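Local coordinates for protein alcohol dehydrogenase, zinc-containing (Thermotoga maritima, PDB 1VJ0) that binds two zinc ions per chain and probably acts as an oxidoreductase of the medium-chain alcohol dehydrogenase family, at residues 269-274 against 292-297; 286-291 against 317-322. All coordinates share one frame; numbering follows the deposited sequence.

Contact 1 of 2, residues 269-274 against 292-297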
# COMPACT_ATOMS: atom_id res chain seq x y z
N ASP A 269 -4.77 -10.10 -14.99
CA ASP A 269 -4.13 -9.37 -13.89
C ASP A 269 -4.99 -9.49 -12.62
O ASP A 269 -4.47 -9.60 -11.49
CB ASP A 269 -4.03 -7.90 -14.33
CG ASP A 269 -3.19 -7.74 -15.58
OD1 ASP A 269 -2.03 -8.25 -15.60
OD2 ASP A 269 -3.59 -7.15 -16.62
N PHE A 270 -6.32 -9.54 -12.82
CA PHE A 270 -7.29 -9.47 -11.75
C PHE A 270 -8.52 -10.29 -12.14
O PHE A 270 -9.05 -10.13 -13.22
CB PHE A 270 -7.65 -8.00 -11.42
CG PHE A 270 -8.73 -7.85 -10.33
CD1 PHE A 270 -10.10 -7.93 -10.64
CD2 PHE A 270 -8.38 -7.71 -8.98
CE1 PHE A 270 -11.08 -7.82 -9.60
CE2 PHE A 270 -9.35 -7.56 -7.97
CZ PHE A 270 -10.69 -7.62 -8.30
N ILE A 271 -8.90 -11.20 -11.27
CA ILE A 271 -10.11 -11.98 -11.43
C ILE A 271 -11.07 -11.77 -10.27
O ILE A 271 -10.65 -11.77 -9.12
CB ILE A 271 -9.76 -13.47 -11.59
CG1 ILE A 271 -8.75 -13.63 -12.74
CG2 ILE A 271 -11.01 -14.29 -11.89
CD1 ILE A 271 -8.41 -15.05 -13.08
N LEU A 272 -12.37 -11.72 -10.58
CA LEU A 272 -13.42 -11.69 -9.56
C LEU A 272 -14.24 -12.96 -9.67
O LEU A 272 -14.83 -13.23 -10.74
CB LEU A 272 -14.35 -10.49 -9.78
CG LEU A 272 -15.54 -10.43 -8.83
CD1 LEU A 272 -15.07 -10.18 -7.40
CD2 LEU A 272 -16.49 -9.38 -9.31
N GLU A 273 -14.26 -13.76 -8.60
CA GLU A 273 -15.18 -14.88 -8.51
C GLU A 273 -16.51 -14.29 -8.05
O GLU A 273 -16.59 -13.78 -6.93
CB GLU A 273 -14.70 -15.96 -7.51
CG GLU A 273 -15.58 -17.22 -7.55
CD GLU A 273 -16.83 -17.06 -6.68
OE1 GLU A 273 -16.65 -16.63 -5.49
OE2 GLU A 273 -17.94 -17.37 -7.14
N ALA A 274 -17.54 -14.40 -8.90
CA ALA A 274 -18.87 -13.90 -8.60
C ALA A 274 -19.92 -14.93 -9.03
O ALA A 274 -21.05 -14.60 -9.46
CB ALA A 274 -19.07 -12.58 -9.30
N GLY A 292 -0.64 -12.39 -10.38
CA GLY A 292 -2.03 -12.00 -10.44
C GLY A 292 -2.79 -11.96 -9.12
O GLY A 292 -2.34 -12.53 -8.08
N PHE A 293 -3.95 -11.30 -9.14
CA PHE A 293 -4.81 -11.09 -7.96
C PHE A 293 -6.22 -11.63 -8.16
O PHE A 293 -6.90 -11.33 -9.12
CB PHE A 293 -4.79 -9.59 -7.64
CG PHE A 293 -5.28 -9.25 -6.28
CD1 PHE A 293 -6.62 -9.26 -6.00
CD2 PHE A 293 -4.41 -8.80 -5.31
CE1 PHE A 293 -7.09 -8.90 -4.76
CE2 PHE A 293 -4.88 -8.41 -4.08
CZ PHE A 293 -6.24 -8.48 -3.81
N TYR A 294 -6.66 -12.49 -7.27
CA TYR A 294 -7.94 -13.14 -7.42
C TYR A 294 -8.80 -12.81 -6.19
O TYR A 294 -8.53 -13.32 -5.13
CB TYR A 294 -7.68 -14.63 -7.49
CG TYR A 294 -8.77 -15.53 -8.02
CD1 TYR A 294 -10.07 -15.11 -8.28
CD2 TYR A 294 -8.43 -16.81 -8.37
CE1 TYR A 294 -11.03 -15.99 -8.78
CE2 TYR A 294 -9.37 -17.69 -8.89
CZ TYR A 294 -10.67 -17.26 -9.10
OH TYR A 294 -11.56 -18.16 -9.65
N SER A 295 -9.82 -11.97 -6.35
CA SER A 295 -10.77 -11.64 -5.31
C SER A 295 -11.90 -12.62 -5.41
O SER A 295 -12.54 -12.72 -6.45
CB SER A 295 -11.37 -10.23 -5.45
OG SER A 295 -10.44 -9.25 -4.97
N VAL A 296 -12.16 -13.31 -4.31
CA VAL A 296 -13.19 -14.31 -4.24
C VAL A 296 -14.34 -13.77 -3.39
O VAL A 296 -14.23 -13.67 -2.17
CB VAL A 296 -12.64 -15.64 -3.70
CG1 VAL A 296 -13.70 -16.66 -3.71
CG2 VAL A 296 -11.45 -16.07 -4.53
N ALA A 297 -15.45 -13.47 -4.04
CA ALA A 297 -16.57 -12.75 -3.38
C ALA A 297 -17.93 -13.40 -3.56
O ALA A 297 -18.86 -12.98 -2.91
CB ALA A 297 -16.62 -11.32 -3.84
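Two neighbouring parallel strands, 270-273 and 292-296, pair here deep in the six-stranded parallel sheet of the nucleotide-binding-type domain. Five backbone hydrogen bonds zip them together, the first from Phe293 N to Asp269 O and the last, at 3.1 Å, from Ala297 N to Glu273 O. The middle three run nearly along their C=O axes, whereas Phe293 N approaches Asp269 O from above the carbonyl plane. On one face Phe270 and Phe293 point the same way, each with CG anti to its backbone N. Their rings are nearly parallel (13°) but slid apart, so they barely overlap, with Phe270 CE2 3.8 Å from Phe293 CD1. Ser295 OG sits 3.6 Å from Phe270 CE2 and hydrogen-bonds to Ala186 O in helix 170-188, which packs over this face. The helix linking the strands, 280-287, lies on the other face, giving the beta-alpha-beta crossover of a Rossmann fold. There Tyr294 (chi1 -163°) swings its ring obliquely across Ile271, bringing Tyr294 CE1 to 3.5 Å from Ile271 CG2, while its OH bonds to Gln202 OE1. Glu273 leaves the backbone with CG anti to N, then bends at chi2 (-84°) so that Glu273 OE1 comes 3.4 Å from Val296 CG1. Its buried carboxylate is gripped by four backbone N-H groups: OE1 takes those of Gly298 and Val299, OE2 those of Thr275 and Gly276.

Contact 2 of 2, residues 286-291 against 317-322; sequences ELLRRG and KNATFK
Lys317 carries this contact, laying its chain along the backbone of 288-290. From CB the chain first runs straight (chi2 179°), placing Lys317 CG 3.8 Å from Arg289 O and close to Arg290 CA. Lys317 CD passes 3.5 Å from Leu288 O and also nears Leu288 CB; bends at chi3 and chi4 (-100° and -95°) then fold CE and NZ around that same carbonyl. Lys317 NZ donates to Leu288 O at 2.7 Å, in the carbonyl plane. A bridging water accepts from Lys317 NZ at 2.8 Å and donates to Glu286 OE1 at 2.7 Å, so the two opposite charges are joined through solvent; OE2 of Glu286 takes the indole N-H of Trp313. The Lys317 backbone is gripped too: Gly291 N donates to Lys317 O at 2.8 Å, nearly along the C=O axis. Arg290 lies beside it, with the guanidinium edge towards Lys317 CA and NH2 bonded to Leu316 O. Leu288 CD2 packs on Ala319 CB at 3.8 Å. Asn318, at positive phi, closes the preceding helix in a Schellman motif. Strand 320-322 then pairs antiparallel with a strand of the second subunit. The whole is a helix-end turn leading into the edge strand of a Rossmann-type sheet, which continues across the interface with the second subunit as in classical alcohol dehydrogenases.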
# COMPACT_ATOMS: atom_id res chain seq x y z
N GLU A 286 -6.24 -21.09 -13.28
CA GLU A 286 -5.51 -21.33 -14.51
C GLU A 286 -5.51 -20.14 -15.48
O GLU A 286 -4.76 -20.15 -16.43
CB GLU A 286 -6.04 -22.57 -15.24
CG GLU A 286 -5.99 -23.89 -14.41
CD GLU A 286 -4.60 -24.50 -14.24
OE1 GLU A 286 -3.59 -23.90 -14.63
OE2 GLU A 286 -4.52 -25.64 -13.70
N LEU A 287 -6.40 -19.17 -15.28
CA LEU A 287 -6.44 -17.97 -16.09
C LEU A 287 -5.58 -16.83 -15.55
O LEU A 287 -5.37 -15.81 -16.26
CB LEU A 287 -7.88 -17.44 -16.19
CG LEU A 287 -8.90 -18.36 -16.86
CD1 LEU A 287 -10.25 -17.69 -16.80
CD2 LEU A 287 -8.47 -18.70 -18.29
N LEU A 288 -5.17 -16.94 -14.29
CA LEU A 288 -4.48 -15.87 -13.58
C LEU A 288 -2.99 -15.81 -14.01
O LEU A 288 -2.31 -16.86 -14.10
CB LEU A 288 -4.60 -16.16 -12.07
CG LEU A 288 -4.33 -15.04 -11.06
CD1 LEU A 288 -5.30 -13.92 -11.21
CD2 LEU A 288 -4.38 -15.64 -9.63
N ARG A 289 -2.48 -14.60 -14.30
CA ARG A 289 -1.07 -14.49 -14.57
C ARG A 289 -0.26 -14.70 -13.31
O ARG A 289 -0.76 -14.63 -12.16
CB ARG A 289 -0.69 -13.15 -15.17
CG ARG A 289 -0.77 -11.93 -14.27
CD ARG A 289 0.18 -10.81 -14.79
NE ARG A 289 0.02 -9.52 -14.12
CZ ARG A 289 0.74 -9.11 -13.08
NH1 ARG A 289 1.67 -9.87 -12.51
NH2 ARG A 289 0.57 -7.89 -12.61
N ARG A 290 0.98 -15.03 -13.55
CA ARG A 290 1.99 -15.00 -12.49
C ARG A 290 1.99 -13.59 -11.91
O ARG A 290 2.12 -12.64 -12.65
CB ARG A 290 3.34 -15.34 -13.07
CG ARG A 290 3.45 -16.81 -13.37
CD ARG A 290 4.84 -17.22 -13.69
NE ARG A 290 5.51 -17.76 -12.52
CZ ARG A 290 6.82 -17.71 -12.32
NH1 ARG A 290 7.63 -17.10 -13.21
NH2 ARG A 290 7.35 -18.25 -11.22
N GLY A 291 1.84 -13.49 -10.60
CA GLY A 291 1.73 -12.21 -9.86
C GLY A 291 0.32 -11.66 -9.79
O GLY A 291 0.10 -10.60 -9.20
N LYS A 317 2.93 -19.50 -9.07
CA LYS A 317 2.28 -18.29 -9.57
C LYS A 317 2.55 -17.00 -8.79
O LYS A 317 2.21 -15.94 -9.27
CB LYS A 317 0.77 -18.52 -9.66
CG LYS A 317 0.26 -18.12 -10.96
CD LYS A 317 -1.21 -18.35 -11.10
CE LYS A 317 -1.50 -19.61 -11.88
NZ LYS A 317 -1.71 -19.38 -13.29
N ASN A 318 3.09 -17.05 -7.58
CA ASN A 318 3.18 -15.88 -6.72
C ASN A 318 1.83 -15.11 -6.71
O ASN A 318 1.78 -13.87 -6.81
CB ASN A 318 4.39 -15.03 -7.13
CG ASN A 318 4.90 -14.11 -6.03
OD1 ASN A 318 5.89 -14.42 -5.36
ND2 ASN A 318 4.26 -12.94 -5.88
N ALA A 319 0.75 -15.88 -6.59
CA ALA A 319 -0.61 -15.37 -6.72
C ALA A 319 -1.17 -14.89 -5.40
O ALA A 319 -0.83 -15.39 -4.36
CB ALA A 319 -1.56 -16.48 -7.28
N THR A 320 -2.00 -13.86 -5.44
CA THR A 320 -2.79 -13.46 -4.28
C THR A 320 -4.22 -13.92 -4.47
O THR A 320 -4.86 -13.58 -5.49
CB THR A 320 -2.76 -11.91 -4.10
OG1 THR A 320 -1.42 -11.46 -3.95
CG2 THR A 320 -3.43 -11.47 -2.81
N PHE A 321 -4.72 -14.70 -3.53
CA PHE A 321 -6.16 -15.03 -3.44
C PHE A 321 -6.69 -14.31 -2.23
O PHE A 321 -6.11 -14.40 -1.11
CB PHE A 321 -6.41 -16.54 -3.22
CG PHE A 321 -6.14 -17.41 -4.47
CD1 PHE A 321 -4.87 -17.52 -5.01
CD2 PHE A 321 -7.15 -18.19 -5.03
CE1 PHE A 321 -4.62 -18.35 -6.12
CE2 PHE A 321 -6.90 -18.97 -6.15
CZ PHE A 321 -5.64 -19.07 -6.68
N LYS A 322 -7.72 -13.52 -2.43
CA LYS A 322 -8.21 -12.66 -1.36
C LYS A 322 -9.70 -12.88 -1.21
O LYS A 322 -10.43 -12.55 -2.12
CB LYS A 322 -7.95 -11.20 -1.73
CG LYS A 322 -8.51 -10.14 -0.80
CD LYS A 322 -7.70 -10.08 0.48
CE LYS A 322 -8.52 -9.63 1.66
NZ LYS A 322 -7.84 -9.93 2.98
O HOH W 1 -1.78 -22.03 -14.08
O HOH W 2 2.70 -10.52 -6.98

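In the fold
From the N terminus, the chain passes through strand 268-273, helix 280-287, the short strand 288-289 and the corner at 290-291 before strand 292-296 closes contact 1 and completes one crossover. Contact 2 has already begun in that connection; it closes only after helix 310-315, when 317-322 returns beside 286-291. The two loops therefore cross rather than nest. Both end in one parallel sheet, where strand 292-296 is flanked by 268-273 and 320-323: Tyr294 bonds through its backbone N and O to Thr320 and Lys322, and its ring packs on Phe321. Contact 1 thus lies inside the sheet, and contact 2 ties the end of helix 280-287 to the edge facing the second subunit.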